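Local coordinates for peptidase S9 prolyl oligopeptidase catalytic domain-containing protein (Pyrococcus horikoshii, PDB 4HXF), which probably hydrolyses peptides as a serine protease of the prolyl oligopeptidase family, assembled into a self-compartmentalizing hexamer that selects its substrates, at residues 4-9 with 399-404; 9-14 with 591-596. One frame throughout, in Å; residues are numbered along the deposited sequence. Where two conformers were deposited one is given.

Interaction 1 of 2, residues 4-9 with 399-404; sequences IEWDEK and EMQLMA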
# COMPACT_ATOMS: atom_id res chain seq x y z
N ILE A 4 31.54 25.49 -5.69
CA ILE A 4 32.07 24.38 -4.82
C ILE A 4 33.00 24.89 -3.69
O ILE A 4 33.96 25.57 -3.99
CB ILE A 4 32.88 23.37 -5.62
CG1 ILE A 4 32.30 23.18 -7.06
CG2 ILE A 4 32.95 22.10 -4.79
N GLU A 5 32.70 24.56 -2.41
CA GLU A 5 33.46 25.02 -1.20
C GLU A 5 33.85 23.75 -0.39
O GLU A 5 33.12 22.69 -0.58
CB GLU A 5 32.59 25.98 -0.35
N TRP A 6 34.93 23.74 0.46
CA TRP A 6 35.19 22.56 1.33
C TRP A 6 34.35 22.58 2.59
O TRP A 6 34.43 23.49 3.41
CB TRP A 6 36.63 22.43 1.79
CG TRP A 6 37.62 22.02 0.74
CD1 TRP A 6 38.43 22.89 0.01
CD2 TRP A 6 37.88 20.69 0.19
NE1 TRP A 6 39.24 22.17 -0.85
CE2 TRP A 6 38.94 20.85 -0.78
CE3 TRP A 6 37.47 19.37 0.53
CZ2 TRP A 6 39.46 19.74 -1.53
CZ3 TRP A 6 37.99 18.29 -0.19
CH2 TRP A 6 38.96 18.45 -1.18
N ASP A 7 33.65 21.50 2.82
CA ASP A 7 32.87 21.35 4.04
C ASP A 7 32.52 19.85 4.11
O ASP A 7 33.18 18.98 3.41
CB ASP A 7 31.69 22.31 4.03
CG ASP A 7 30.65 22.00 2.98
OD1 ASP A 7 30.66 20.94 2.30
OD2 ASP A 7 29.79 22.84 2.77
N GLU A 8 31.55 19.52 4.95
CA GLU A 8 31.20 18.16 5.23
C GLU A 8 30.44 17.47 4.08
O GLU A 8 30.32 16.29 4.14
CB GLU A 8 30.34 18.08 6.50
CG GLU A 8 28.92 18.62 6.38
CD GLU A 8 28.79 20.14 6.56
OE1 GLU A 8 27.61 20.64 6.60
OE2 GLU A 8 29.82 20.89 6.64
N LYS A 9 30.09 18.22 3.03
CA LYS A 9 29.32 17.68 1.89
C LYS A 9 30.15 17.60 0.64
O LYS A 9 29.68 17.07 -0.33
CB LYS A 9 28.09 18.57 1.59
CG LYS A 9 27.16 18.72 2.76
CD LYS A 9 25.93 19.49 2.34
CE LYS A 9 24.98 19.42 3.52
NZ LYS A 9 23.96 20.52 3.47
N GLU A 399 39.81 14.02 4.58
CA GLU A 399 39.89 14.81 5.78
C GLU A 399 41.11 15.71 5.76
O GLU A 399 41.11 16.79 6.35
CB GLU A 399 39.95 14.00 7.03
CG GLU A 399 38.74 13.20 7.36
CD GLU A 399 38.71 11.84 6.69
OE1 GLU A 399 39.35 11.64 5.63
OE2 GLU A 399 37.97 10.98 7.24
N MET A 400 42.21 15.27 5.07
CA MET A 400 43.39 16.07 5.09
C MET A 400 43.21 17.30 4.28
O MET A 400 43.59 18.38 4.63
CB MET A 400 44.60 15.27 4.58
CG MET A 400 44.88 14.12 5.53
SD MET A 400 46.37 13.25 4.87
CE MET A 400 46.65 12.09 6.22
N GLN A 401 42.62 17.18 3.07
CA GLN A 401 42.32 18.33 2.26
C GLN A 401 41.35 19.28 2.89
O GLN A 401 41.57 20.51 2.92
CB GLN A 401 41.83 17.99 0.86
CG GLN A 401 42.77 17.12 0.06
CD GLN A 401 44.02 17.88 -0.31
OE1 GLN A 401 43.92 19.02 -0.76
NE2 GLN A 401 45.18 17.27 -0.10
N LEU A 402 40.30 18.71 3.50
CA LEU A 402 39.29 19.49 4.18
C LEU A 402 39.89 20.28 5.35
O LEU A 402 39.68 21.51 5.42
CB LEU A 402 38.26 18.54 4.79
CG LEU A 402 37.14 19.15 5.65
CD1 LEU A 402 36.27 20.23 5.01
CD2 LEU A 402 36.32 17.98 6.29
N MET A 403 40.68 19.63 6.21
CA MET A 403 41.26 20.37 7.33
C MET A 403 42.32 21.39 6.98
O MET A 403 42.46 22.46 7.56
CB MET A 403 41.61 19.45 8.48
CG MET A 403 40.51 18.56 8.98
SD MET A 403 39.03 19.42 9.50
CE MET A 403 39.55 20.12 11.10
N ALA A 404 43.08 21.06 5.90
CA ALA A 404 44.01 22.04 5.39
C ALA A 404 43.30 23.32 4.97
O ALA A 404 43.77 24.44 5.22
CB ALA A 404 44.82 21.48 4.19
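Trp-6 lays its indole against Gln-401 and the backbone of helix 398-405, a helix on the beta-alpha-beta crossover that joins strands 378-384 and 409-413 of the alpha/beta-hydrolase sheet. The packed part is narrow and apolar. Gln-401 CB sits 4.0 Å from the centroid of the six-membered ring of Trp-6 and 28° off its normal, a CH-pi contact over the face, with Trp-6 CH2 as its nearest atom at 3.6 Å. Leu-402 N faces the same ring further out, toward the rim. Beyond CB, the Gln-401 chain bends at chi2 (-69°), and OE1 accepts a hydrogen bond from Phe-349 N, outside the two segments. Trp-6 NE1 donates a hydrogen bond to Lys-347 O, so the indole is held by that bond as well as by the packing over its face.

Leu-402 packs against the base of Trp-6: with CG anti to the backbone N (chi1 176°), CD1 comes within 3.9 Å of Trp-6 CB and 3.6 Å of Asp-7 N. Past Asp-7 the contact thins out on a partly exposed side. The CB of Asp-7 points away from helix 398-405, and its carboxylate closes an Asx turn within its own loop, in which Lys-9 N donates to Asp-7 OD1 over 2.9 Å, approaching from above the carboxylate plane.

Interaction 2 of 2, residues 9-14 with 591-596; sequences KTFTKF and KRYKLF
Phe-11 against Tyr-593 is the single pair in contact between residues 9-14 and 591-596. The first segment belongs to the N-terminal loop leading into strand 16-23, first of the propeller, and the second to helix 586-605, so the contact ties that loop to the hydrolase domain. Phe-11 lies in the 3-10 segment 10-12, whose short turns are evidenced by the bonds from Thr-12 N to Lys-9 O (3.0 Å) and from Lys-13 N to Thr-10 O (2.9 Å).

Followed outward, the Phe-11 side chain starts with CB directed at the helix, and chi1 of 74° tucks CG between the backbone N and the carbonyl carbon. CG already lies 3.8 Å from Tyr-593 CE1. The closest approach comes one atom further, at CD1, which is 3.5 Å from Tyr-593 CE1 and 3.7 Å from Tyr-593 CD1. CE1 still touches both of those tyrosine carbons, whereas CZ at the tip has moved away from them and meets Thr-12 CG2 at 3.5 Å. The phenyl ring is thus held on opposite faces, by Tyr-593 CE1 on one and by the Thr-12 methyl on the other. The two aromatic rings meet obliquely, their centroids 5.2 Å apart and their planes at 59°, and Arg-589 and Met-590 of the same helix add further packing against Phe-11. With an alanine here, the carbons facing Tyr-593 CD1 and CE1 would be gone, and a gap would probably open beside that ring and the Thr-12 methyl.

No hydrogen bond crosses between the segments, and the tyrosine hydroxyl is bonded to Arg-589 NH2 within its own helix. Cohesion probably comes from shape fit and dispersion between buried carbons, and the oblique meeting is consistent with this rather than with a defined stacking geometry.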
# COMPACT_ATOMS: atom_id res chain seq x y z
N LYS A 9 30.09 18.22 3.03
CA LYS A 9 29.32 17.68 1.89
C LYS A 9 30.15 17.60 0.64
O LYS A 9 29.68 17.07 -0.33
CB LYS A 9 28.09 18.57 1.59
CG LYS A 9 27.16 18.72 2.76
CD LYS A 9 25.93 19.49 2.34
CE LYS A 9 24.98 19.42 3.52
NZ LYS A 9 23.96 20.52 3.47
N THR A 10 31.34 18.18 0.63
CA THR A 10 32.07 18.25 -0.64
C THR A 10 32.33 16.86 -1.31
O THR A 10 32.34 16.78 -2.55
CB THR A 10 33.42 18.97 -0.50
OG1 THR A 10 33.21 20.13 0.32
CG2 THR A 10 34.01 19.35 -1.84
N PHE A 11 32.43 15.83 -0.48
CA PHE A 11 32.78 14.45 -0.97
C PHE A 11 31.65 13.98 -1.91
O PHE A 11 31.89 13.15 -2.78
CB PHE A 11 32.98 13.48 0.16
CG PHE A 11 31.74 13.07 0.81
CD1 PHE A 11 31.18 13.86 1.83
CD2 PHE A 11 31.14 11.85 0.48
CE1 PHE A 11 29.99 13.50 2.43
CE2 PHE A 11 29.94 11.48 1.12
CZ PHE A 11 29.38 12.28 2.12
N THR A 12 30.48 14.57 -1.81
CA THR A 12 29.38 14.16 -2.66
C THR A 12 29.48 14.68 -4.06
O THR A 12 28.73 14.27 -4.89
CB THR A 12 28.00 14.51 -2.08
OG1 THR A 12 27.75 15.91 -2.12
CG2 THR A 12 27.82 13.90 -0.62
N LYS A 13 30.33 15.67 -4.29
CA LYS A 13 30.42 16.36 -5.59
C LYS A 13 31.40 15.55 -6.47
O LYS A 13 31.51 15.86 -7.67
CB LYS A 13 30.88 17.79 -5.38
CG LYS A 13 29.82 18.56 -4.58
CD LYS A 13 30.06 20.06 -4.43
N PHE A 14 32.16 14.59 -5.94
CA PHE A 14 33.14 13.88 -6.76
C PHE A 14 32.56 12.66 -7.47
O PHE A 14 31.70 11.94 -6.95
CB PHE A 14 34.40 13.44 -5.99
CG PHE A 14 34.98 14.54 -5.14
CD1 PHE A 14 35.57 14.28 -3.93
CD2 PHE A 14 35.03 15.85 -5.60
CE1 PHE A 14 36.12 15.31 -3.10
CE2 PHE A 14 35.56 16.88 -4.75
CZ PHE A 14 36.11 16.59 -3.51
N LYS A 591 27.69 13.50 8.34
CA LYS A 591 27.55 13.81 9.79
C LYS A 591 28.85 13.49 10.48
O LYS A 591 29.31 14.31 11.32
CB LYS A 591 26.42 13.05 10.48
CG LYS A 591 25.03 13.57 10.01
CD LYS A 591 23.90 12.74 10.61
CE LYS A 591 22.61 13.38 10.17
NZ LYS A 591 21.43 12.58 10.58
N ARG A 592 29.54 12.42 10.09
CA ARG A 592 30.86 12.16 10.65
C ARG A 592 31.83 13.25 10.30
O ARG A 592 32.59 13.72 11.18
CB ARG A 592 31.42 10.79 10.21
CG ARG A 592 32.83 10.58 10.70
CD ARG A 592 33.46 9.31 10.25
NE ARG A 592 34.94 9.41 10.37
CZ ARG A 592 35.75 10.04 9.53
NH1 ARG A 592 37.05 10.12 9.79
NH2 ARG A 592 35.31 10.55 8.39
N TYR A 593 31.88 13.66 9.02
CA TYR A 593 32.80 14.73 8.66
C TYR A 593 32.53 16.02 9.42
O TYR A 593 33.48 16.73 9.83
CB TYR A 593 32.82 14.98 7.15
CG TYR A 593 33.36 13.86 6.25
CD1 TYR A 593 32.60 13.38 5.17
CD2 TYR A 593 34.58 13.35 6.47
CE1 TYR A 593 33.16 12.44 4.31
CE2 TYR A 593 35.13 12.33 5.68
CZ TYR A 593 34.38 11.90 4.58
OH TYR A 593 34.91 10.93 3.75
N LYS A 594 31.25 16.34 9.67
CA LYS A 594 30.93 17.60 10.31
C LYS A 594 31.33 17.50 11.80
O LYS A 594 31.93 18.43 12.41
CB LYS A 594 29.44 17.84 10.17
CG LYS A 594 29.00 19.10 10.89
CD LYS A 594 29.69 20.37 10.39
CE LYS A 594 29.00 21.66 10.88
NZ LYS A 594 29.70 22.94 10.54
N LEU A 595 31.11 16.32 12.43
CA LEU A 595 31.57 16.07 13.83
C LEU A 595 33.09 16.22 13.95
O LEU A 595 33.61 16.86 14.87
CB LEU A 595 31.19 14.68 14.36
CG LEU A 595 29.73 14.37 14.69
CD1 LEU A 595 29.55 12.87 14.96
CD2 LEU A 595 29.34 15.22 15.91
N PHE A 596 33.80 15.61 13.00
CA PHE A 596 35.23 15.60 13.01
C PHE A 596 35.73 17.03 12.93
O PHE A 596 36.58 17.47 13.73
CB PHE A 596 35.68 14.78 11.81
CG PHE A 596 37.19 14.62 11.62
CD1 PHE A 596 37.83 13.45 12.02
CD2 PHE A 596 37.95 15.59 10.95
CE1 PHE A 596 39.19 13.29 11.85
CE2 PHE A 596 39.29 15.40 10.71
CZ PHE A 596 39.93 14.27 11.22

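From the N terminus the chain first supplies 4-9 and then, sharing Lys-9, 9-14. It runs on through the beta-propeller before 399-404 returns to close the loop of interaction 1, and through most of the hydrolase domain before 591-596 closes that of interaction 2. Because the partners alternate along the sequence, the two loops cross rather than nest. The N-terminal arm thereby spans helices 398-405 and 586-605 of the hydrolase domain just before strand 16-23 begins the propeller. The contacts also touch: Glu-399 OE2 and Arg-592 NH1 form a 2.8 Å salt bridge between the helices, and Glu-5 O lies 2.7 Å from Thr-10 OG1, a probable hydrogen bond within the arm.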